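Local atomic coordinates of cytidine deaminase (Mycobacterium tuberculosis, PDB entry 4WIG), a protein that catalyses the zinc-dependent hydrolytic deamination of cytidine and 2'-deoxycytidine to uridine and 2'-deoxyuridine, recycling pyrimidine nucleosides. Residues 71-76 with 102-107; 12-17 with 77-82; 54-59 with 87-92. The protein carries 1 engineered substitution. All blocks are in the same frame, centred on the assembly; numbering follows the deposited sequence.

Overall arrangement
Strand 73-80 is shared by contacts 1 and 2 and touches contact 3, Cys78 SG lying 3.8 Å from Glu58 CD. Its first half pairs with strand 105-106 in contact 1, and its second half is packed against by helix 6-17 in contact 2. These two contacts, centred 16 Å apart, meet where Asp107 OD2 comes 3.6 Å from Ala77 CB. Contact 3, the zinc site at the starts of helices 57-67 and 90-100, is centred 14 Å from contact 1 and 13 Å from contact 2. Toward contact 1, Ile106 CG2 packs 3.8 Å from Pro88 CD. By nearest side-chain atoms, Leu76 is about 9 Å from the zinc and about 4 Å from Glu58, the probable proton donor.

Contact 1: 71-76 with 102-107; sequences GRLLAL and SELLID
Leu74 to Leu76 pair in parallel with Leu105 and Ile106 as neighbouring strands of a beta-alpha-beta crossover, whose connection is helix 90-100, and the bonding runs on to Asp107 N just past the strand. Three backbone bonds set the register: Leu105 N to Leu74 O, Leu76 N to Leu105 O at 2.8 Å, and Asp107 N to Leu76 O. Ala75 and Leu105 are on the face toward Trp6 of helix 6-17, while Leu76 and Ile106 are on the other. Leu104 enters just before its strand. Its CB stays 4.2 Å from Leu73 O. CG is anti to the backbone N (chi1 167°). CD1 presses on the backbone, 3.3 Å from Ala75 N, and also lies 3.9 Å from Leu73 CB. CD2 approaches that same Leu73 CB at 4.3 Å. Leu96 and Leu115 of the flanking helices also touch this side chain. Further along, Leu76 CB meets Ile106 CD1 at 4.2 Å. Leu74 and Ala75 both face Leu34 on the adjacent strand, a classic beta bulge. Leu74 O has two donors: Leu105 N, which approaches from above the carbonyl plane (38° out of it), and a water at 2.7 Å that also donates to Glu103 O.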
loop_
_atom_site.group_PDB
_atom_site.type_symbol
_atom_site.label_atom_id
_atom_site.label_comp_id
_atom_site.label_asym_id
_atom_site.label_seq_id
_atom_site.Cartn_x
_atom_site.Cartn_y
_atom_site.Cartn_z
ATOM N N GLY A 71 22.307 0.767 -5.523
ATOM C CA GLY A 71 22.695 0.257 -6.828
ATOM C C GLY A 71 21.483 -0.082 -7.672
ATOM O O GLY A 71 20.371 0.365 -7.391
ATOM N N ARG A 72 21.721 -0.861 -8.722
ATOM C CA ARG A 72 20.699 -1.253 -9.679
ATOM C C ARG A 72 20.544 -2.771 -9.693
ATOM O O ARG A 72 21.528 -3.492 -9.572
ATOM C CB ARG A 72 21.086 -0.785 -11.088
ATOM C CG ARG A 72 21.188 0.728 -11.249
ATOM C CD ARG A 72 19.817 1.379 -11.388
ATOM N NE ARG A 72 19.188 1.072 -12.673
ATOM C CZ ARG A 72 17.948 1.436 -13.012
ATOM N NH1 ARG A 72 17.189 2.122 -12.162
ATOM N NH2 ARG A 72 17.462 1.107 -14.209
ATOM N N LEU A 73 19.309 -3.249 -9.853
ATOM C CA LEU A 73 19.047 -4.691 -9.971
ATOM C C LEU A 73 19.230 -5.128 -11.417
ATOM O O LEU A 73 18.744 -4.455 -12.325
ATOM C CB LEU A 73 17.626 -5.022 -9.517
ATOM C CG LEU A 73 17.247 -4.589 -8.101
ATOM C CD1 LEU A 73 15.799 -4.960 -7.834
ATOM C CD2 LEU A 73 18.171 -5.195 -7.059
ATOM N N LEU A 74 19.923 -6.252 -11.617
ATOM C CA LEU A 74 20.142 -6.839 -12.944
ATOM C C LEU A 74 19.239 -8.034 -13.245
ATOM O O LEU A 74 18.852 -8.263 -14.396
ATOM C CB LEU A 74 21.599 -7.282 -13.078
ATOM C CG LEU A 74 22.645 -6.167 -12.965
ATOM C CD1 LEU A 74 24.034 -6.720 -13.232
ATOM C CD2 LEU A 74 22.344 -5.009 -13.903
ATOM N N ALA A 75 18.915 -8.794 -12.206
ATOM C CA ALA A 75 18.161 -10.029 -12.343
ATOM C C ALA A 75 17.499 -10.357 -11.016
ATOM O O ALA A 75 18.095 -10.126 -9.968
ATOM C CB ALA A 75 19.092 -11.153 -12.764
ATOM N N LEU A 76 16.271 -10.866 -11.079
ATOM C CA LEU A 76 15.514 -11.283 -9.929
ATOM C C LEU A 76 14.777 -12.622 -10.177
ATOM O O LEU A 76 14.183 -12.826 -11.225
ATOM C CB LEU A 76 14.497 -10.185 -9.558
ATOM C CG LEU A 76 13.642 -10.456 -8.323
ATOM C CD1 LEU A 76 13.418 -9.192 -7.511
ATOM C CD2 LEU A 76 12.307 -11.084 -8.691
ATOM N N SER A 102 13.692 -1.377 -17.551
ATOM C CA SER A 102 13.073 -2.299 -18.499
ATOM C C SER A 102 13.903 -3.558 -18.778
ATOM O O SER A 102 13.344 -4.594 -19.138
ATOM C CB SER A 102 12.797 -1.571 -19.814
ATOM O OG SER A 102 13.993 -1.013 -20.324
ATOM N N GLU A 103 15.223 -3.467 -18.629
ATOM C CA GLU A 103 16.098 -4.594 -18.933
ATOM C C GLU A 103 16.356 -5.534 -17.758
ATOM O O GLU A 103 17.043 -6.532 -17.921
ATOM C CB GLU A 103 17.424 -4.097 -19.516
ATOM C CG GLU A 103 17.236 -3.143 -20.688
ATOM C CD GLU A 103 16.242 -3.663 -21.713
ATOM O OE1 GLU A 103 15.323 -2.902 -22.099
ATOM O OE2 GLU A 103 16.348 -4.845 -22.120
ATOM N N LEU A 104 15.809 -5.218 -16.587
ATOM C CA LEU A 104 15.887 -6.131 -15.443
ATOM C C LEU A 104 15.259 -7.464 -15.838
ATOM O O LEU A 104 14.134 -7.491 -16.294
ATOM C CB LEU A 104 15.151 -5.530 -14.243
ATOM C CG LEU A 104 14.860 -6.437 -13.054
ATOM C CD1 LEU A 104 16.120 -7.083 -12.513
ATOM C CD2 LEU A 104 14.158 -5.644 -11.965
ATOM N N LEU A 105 15.996 -8.562 -15.679
ATOM C CA LEU A 105 15.480 -9.878 -16.035
ATOM C C LEU A 105 14.769 -10.523 -14.853
ATOM O O LEU A 105 15.272 -10.498 -13.714
ATOM C CB LEU A 105 16.593 -10.797 -16.545
ATOM C CG LEU A 105 17.277 -10.346 -17.835
ATOM C CD1 LEU A 105 18.453 -11.256 -18.149
ATOM C CD2 LEU A 105 16.291 -10.330 -18.993
ATOM N N ILE A 106 13.605 -11.101 -15.147
ATOM C CA ILE A 106 12.758 -11.744 -14.170
ATOM C C ILE A 106 12.653 -13.237 -14.485
ATOM O O ILE A 106 12.216 -13.610 -15.564
ATOM C CB ILE A 106 11.340 -11.121 -14.210
ATOM C CG1 ILE A 106 11.401 -9.579 -14.026
ATOM C CG2 ILE A 106 10.434 -11.798 -13.196
ATOM C CD1 ILE A 106 11.986 -9.132 -12.714
ATOM N N ASP A 107 13.061 -14.091 -13.552
ATOM C CA ASP A 107 13.007 -15.536 -13.764
ATOM C C ASP A 107 11.596 -15.992 -14.115
ATOM O O ASP A 107 10.603 -15.394 -13.691
ATOM C CB ASP A 107 13.455 -16.296 -12.500
ATOM C CG ASP A 107 14.105 -17.637 -12.813
ATOM O OD1 ASP A 107 14.123 -18.063 -13.992
ATOM O OD2 ASP A 107 14.609 -18.269 -11.866
HETATM O O HOH W 1 19.831 -7.352 -16.790
#

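Contact 2: 12-17 with 77-82; sequences NATQAA and ACVDGH
Val79 CG2 and Ala13 CB each lie over a flat peptide group of the other segment. Val79 CG2 covers one face of the Ala13-Thr14 peptide, 3.6 Å from Ala13 C and 3.5 Å from Thr14 N; its offset from Ala13 C is nearly perpendicular to the peptide plane. The second flat group, the Ala77-Cys78 peptide, is approached in the same manner: Ala13 CB stands above its plane at the oxygen end, 3.5 Å from Ala77 O. The contact is thus methyl on peptide in both directions.

These touches place helix 6-17 on one face of the sheet, the face that bears Ala77 and Val79. The axes of helix 12-17 and strand 77-80 come within 7.5 Å and make an angle of 45°. Alanines line the near side of the helix: Ala13 CB also reaches Val79 CG2 at 3.8 Å, and Ala17 CB, one turn on, lies 4.2 Å from Asp80 O. With chi1 at -58°, Val79 has CG1 anti to its carbonyl carbon and CG2 between the backbone N and C, in the crowded position from which it touches the helix. Thr14 crosses Val79 at about a right angle, OG1 being 3.7 Å from CG2.

Three polar atoms near the contact have partners on their own side. Thr14 OG1 bonds to Arg10 O within the helix, Ala13 O accepts from Ala17 N, and Asp80 OD1 is bonded to Ser84 N, with a weak bond from His82 N in addition. Chemically, then, helix and strand are joined by van der Waals contact: no hydrogen bond links the two segments, the bonds of these three atoms stay within the helix or within the strand and its turn, and the short alanine side chains let the helix backbone approach the strand closely.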
loop_
_atom_site.group_PDB
_atom_site.type_symbol
_atom_site.label_atom_id
_atom_site.label_comp_id
_atom_site.label_asym_id
_atom_site.label_seq_id
_atom_site.Cartn_x
_atom_site.Cartn_y
_atom_site.Cartn_z
ATOM N N ASN A 12 18.647 -19.077 -3.831
ATOM C CA ASN A 12 18.626 -18.069 -2.791
ATOM C C ASN A 12 17.197 -17.563 -2.538
ATOM O O ASN A 12 16.834 -17.247 -1.396
ATOM C CB ASN A 12 19.573 -16.902 -3.140
ATOM C CG ASN A 12 21.031 -17.225 -2.854
ATOM O OD1 ASN A 12 21.749 -17.775 -3.697
ATOM N ND2 ASN A 12 21.474 -16.895 -1.675
ATOM N N ALA A 13 16.389 -17.482 -3.596
ATOM C CA ALA A 13 14.987 -17.101 -3.461
ATOM C C ALA A 13 14.236 -18.148 -2.619
ATOM O O ALA A 13 13.465 -17.802 -1.729
ATOM C CB ALA A 13 14.338 -16.947 -4.814
ATOM N N THR A 14 14.495 -19.421 -2.905
ATOM C CA THR A 14 13.907 -20.531 -2.151
ATOM C C THR A 14 14.284 -20.456 -0.669
ATOM O O THR A 14 13.420 -20.564 0.216
ATOM C CB THR A 14 14.340 -21.876 -2.778
ATOM O OG1 THR A 14 14.003 -21.859 -4.170
ATOM C CG2 THR A 14 13.672 -23.061 -2.100
ATOM N N GLN A 15 15.566 -20.226 -0.400
ATOM C CA GLN A 15 16.044 -20.075 0.963
ATOM C C GLN A 15 15.358 -18.879 1.632
ATOM O O GLN A 15 14.954 -18.957 2.785
ATOM C CB GLN A 15 17.572 -19.907 0.963
ATOM C CG GLN A 15 18.259 -20.271 2.263
ATOM C CD GLN A 15 17.955 -19.312 3.395
ATOM O OE1 GLN A 15 17.554 -19.731 4.490
ATOM N NE2 GLN A 15 18.143 -18.020 3.147
ATOM N N ALA A 16 15.217 -17.775 0.897
ATOM C CA ALA A 16 14.573 -16.582 1.426
ATOM C C ALA A 16 13.123 -16.841 1.852
ATOM O O ALA A 16 12.673 -16.338 2.865
ATOM C CB ALA A 16 14.641 -15.450 0.408
ATOM N N ALA A 17 12.412 -17.662 1.087
ATOM C CA ALA A 17 11.009 -17.979 1.341
ATOM C C ALA A 17 10.792 -18.655 2.684
ATOM O O ALA A 17 9.720 -18.518 3.275
ATOM C CB ALA A 17 10.464 -18.859 0.231
ATOM N N ALA A 77 14.813 -13.514 -9.186
ATOM C CA ALA A 77 13.970 -14.713 -9.156
ATOM C C ALA A 77 13.018 -14.628 -7.963
ATOM O O ALA A 77 13.422 -14.228 -6.876
ATOM C CB ALA A 77 14.820 -15.986 -9.050
ATOM N N CYS A 78 11.763 -15.003 -8.185
ATOM C CA CYS A 78 10.736 -15.040 -7.141
ATOM C C CYS A 78 10.109 -16.426 -7.145
ATOM O O CYS A 78 9.720 -16.920 -8.188
ATOM C CB CYS A 78 9.657 -14.012 -7.447
ATOM S SG CYS A 78 8.396 -13.834 -6.172
ATOM N N VAL A 79 10.023 -17.048 -5.982
ATOM C CA VAL A 79 9.485 -18.394 -5.867
ATOM C C VAL A 79 8.516 -18.495 -4.703
ATOM O O VAL A 79 8.569 -17.705 -3.759
ATOM C CB VAL A 79 10.609 -19.453 -5.696
ATOM C CG1 VAL A 79 11.581 -19.394 -6.885
ATOM C CG2 VAL A 79 11.341 -19.240 -4.376
ATOM N N ASP A 80 7.638 -19.485 -4.770
ATOM C CA ASP A 80 6.740 -19.785 -3.666
ATOM C C ASP A 80 7.403 -20.761 -2.663
ATOM O O ASP A 80 8.575 -21.097 -2.820
ATOM C CB ASP A 80 5.412 -20.291 -4.206
ATOM C CG ASP A 80 5.475 -21.716 -4.760
ATOM O OD1 ASP A 80 6.506 -22.418 -4.634
ATOM O OD2 ASP A 80 4.457 -22.113 -5.356
ATOM N N GLY A 81 6.653 -21.183 -1.640
ATOM C CA GLY A 81 7.168 -22.066 -0.585
ATOM C C GLY A 81 7.642 -23.418 -1.096
ATOM O O GLY A 81 8.456 -24.070 -0.455
ATOM N N HIS A 82 7.135 -23.822 -2.258
ATOM C CA HIS A 82 7.510 -25.082 -2.901
ATOM C C HIS A 82 8.657 -24.913 -3.910
ATOM O O HIS A 82 9.056 -25.869 -4.582
ATOM C CB HIS A 82 6.255 -25.663 -3.575
ATOM C CG HIS A 82 5.270 -26.245 -2.607
ATOM N ND1 HIS A 82 4.781 -27.528 -2.727
ATOM C CD2 HIS A 82 4.714 -25.739 -1.480
ATOM C CE1 HIS A 82 3.957 -27.782 -1.728
ATOM N NE2 HIS A 82 3.908 -26.719 -0.949
#

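Contact 3: 54-59 with 87-92; sequences TLCAEC and MPCGRC. With ZN (zinc ion), chain C.
Cys56, Cys89 and Cys92 form the zinc site of the cytidine deaminase active centre, built from the family's Cys-Ala-Glu and Pro-Cys-x-x-Cys sequences. Each cysteine SG binds the zinc ion at 2.3 Å, and a water at 1.9 Å completes four ligands. That water donates to Glu58 OE2 at 2.6 Å and accepts from Cys89 N, so three partners fix its position. Glu58 is the probable proton donor. The bend at chi2 (92°) brings its CD against Cys92 SG; OE2 lies 3.3 Å from Pro88 CB, the two side chains crossing obliquely. The two segments also approach closely beside the metal, with Cys56 CB 3.2 Å from Cys92 SG. Arg91 is a second-shell residue: its NH1 donates to Cys56 SG at 3.3 Å, the sulfur lying near the guanidinium plane (15° out of it), and more weakly to Thr54 O. This bond would be expected to ease the negative charge on the thiolate. Arg91 CD also passes 3.6 Å from Cys59 SG. Ser50 of the third subunit packs on Cys56 and Cys89, and Gln94 of the second accepts from Gly90 N. Cys56 and Cys89 are the N-cap residues of helices 57-67 and 90-100, so both helices start at the zinc; Ala57 rests on Val29 and Ala31 of strand 29-35.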
loop_
_atom_site.group_PDB
_atom_site.type_symbol
_atom_site.label_atom_id
_atom_site.label_comp_id
_atom_site.label_asym_id
_atom_site.label_seq_id
_atom_site.Cartn_x
_atom_site.Cartn_y
_atom_site.Cartn_z
ATOM N N THR A 54 0.307 -5.997 3.856
ATOM C CA THR A 54 1.235 -7.072 3.558
ATOM C C THR A 54 2.365 -6.566 2.675
ATOM O O THR A 54 2.129 -5.801 1.736
ATOM C CB THR A 54 0.495 -8.233 2.865
ATOM O OG1 THR A 54 -0.439 -8.813 3.796
ATOM C CG2 THR A 54 1.465 -9.301 2.391
ATOM N N LEU A 55 3.591 -6.976 3.013
ATOM C CA LEU A 55 4.790 -6.638 2.259
ATOM C C LEU A 55 5.162 -7.790 1.348
ATOM O O LEU A 55 5.232 -8.934 1.794
ATOM C CB LEU A 55 5.934 -6.323 3.243
ATOM C CG LEU A 55 5.638 -5.153 4.195
ATOM C CD1 LEU A 55 6.513 -5.164 5.434
ATOM C CD2 LEU A 55 5.785 -3.837 3.446
ATOM N N CYS A 56 5.364 -7.500 0.060
ATOM C CA CYS A 56 5.788 -8.501 -0.912
ATOM C C CYS A 56 7.280 -8.772 -0.818
ATOM O O CYS A 56 8.062 -7.862 -0.520
ATOM C CB CYS A 56 5.481 -8.033 -2.329
ATOM S SG CYS A 56 3.754 -8.207 -2.834
ATOM N N ALA A 57 7.674 -10.005 -1.127
ATOM C CA ALA A 57 9.085 -10.394 -1.154
ATOM C C ALA A 57 9.941 -9.473 -2.017
ATOM O O ALA A 57 11.057 -9.120 -1.649
ATOM C CB ALA A 57 9.215 -11.837 -1.653
ATOM N N GLU A 58 9.419 -9.129 -3.191
ATOM C CA GLU A 58 10.144 -8.320 -4.147
ATOM C C GLU A 58 10.375 -6.909 -3.605
ATOM O O GLU A 58 11.449 -6.340 -3.821
ATOM C CB GLU A 58 9.421 -8.280 -5.493
ATOM C CG GLU A 58 9.082 -9.655 -6.053
ATOM C CD GLU A 58 7.696 -10.139 -5.657
ATOM O OE1 GLU A 58 7.426 -10.308 -4.446
ATOM O OE2 GLU A 58 6.866 -10.372 -6.560
ATOM N N CYS A 59 9.393 -6.363 -2.887
ATOM C CA CYS A 59 9.584 -5.093 -2.186
ATOM C C CYS A 59 10.626 -5.214 -1.085
ATOM O O CYS A 59 11.419 -4.302 -0.896
ATOM C CB CYS A 59 8.275 -4.566 -1.604
ATOM S SG CYS A 59 7.143 -4.014 -2.900
ATOM N N MET A 87 5.529 -15.081 -11.053
ATOM C CA MET A 87 5.618 -13.769 -11.680
ATOM C C MET A 87 5.246 -12.731 -10.622
ATOM O O MET A 87 4.290 -12.943 -9.864
ATOM C CB MET A 87 4.657 -13.649 -12.859
ATOM C CG MET A 87 5.006 -14.433 -14.112
ATOM S SD MET A 87 6.605 -13.985 -14.800
ATOM C CE MET A 87 7.554 -15.303 -14.061
ATOM N N PRO A 88 5.993 -11.616 -10.554
ATOM C CA PRO A 88 5.633 -10.594 -9.564
ATOM C C PRO A 88 4.277 -9.971 -9.806
ATOM O O PRO A 88 3.822 -9.897 -10.950
ATOM C CB PRO A 88 6.721 -9.535 -9.737
ATOM C CG PRO A 88 7.894 -10.296 -10.222
ATOM C CD PRO A 88 7.366 -11.420 -11.062
ATOM N N CYS A 89 3.635 -9.523 -8.733
ATOM C CA CYS A 89 2.371 -8.824 -8.856
ATOM C C CYS A 89 2.658 -7.465 -9.461
ATOM O O CYS A 89 3.805 -7.031 -9.502
ATOM C CB CYS A 89 1.666 -8.684 -7.502
ATOM S SG CYS A 89 2.236 -7.382 -6.387
ATOM N N GLY A 90 1.607 -6.813 -9.942
ATOM C CA GLY A 90 1.744 -5.539 -10.662
ATOM C C GLY A 90 2.454 -4.467 -9.860
ATOM O O GLY A 90 3.227 -3.692 -10.413
ATOM N N ARG A 91 2.159 -4.417 -8.557
ATOM C CA ARG A 91 2.761 -3.451 -7.642
ATOM C C ARG A 91 4.270 -3.641 -7.656
ATOM O O ARG A 91 5.042 -2.698 -7.849
ATOM C CB ARG A 91 2.179 -3.647 -6.227
ATOM C CG ARG A 91 2.776 -2.794 -5.112
ATOM C CD ARG A 91 3.866 -3.521 -4.344
ATOM N NE ARG A 91 3.363 -4.610 -3.504
ATOM C CZ ARG A 91 2.802 -4.446 -2.302
ATOM N NH1 ARG A 91 2.394 -5.508 -1.612
ATOM N NH2 ARG A 91 2.618 -3.228 -1.801
ATOM N N CYS A 92 4.677 -4.886 -7.460
ATOM C CA CYS A 92 6.085 -5.255 -7.481
ATOM C C CYS A 92 6.754 -5.011 -8.833
ATOM O O CYS A 92 7.918 -4.604 -8.877
ATOM C CB CYS A 92 6.246 -6.710 -7.036
ATOM S SG CYS A 92 5.937 -6.922 -5.284
HETATM ZN ZN ZN C . 4.018 -8.123 -5.124
HETATM O O HOH W 2 1.090 -3.444 0.840
HETATM O O HOH W 3 4.437 -9.859 -5.858
HETATM O O HOH W 4 4.952 -12.955 -6.623
#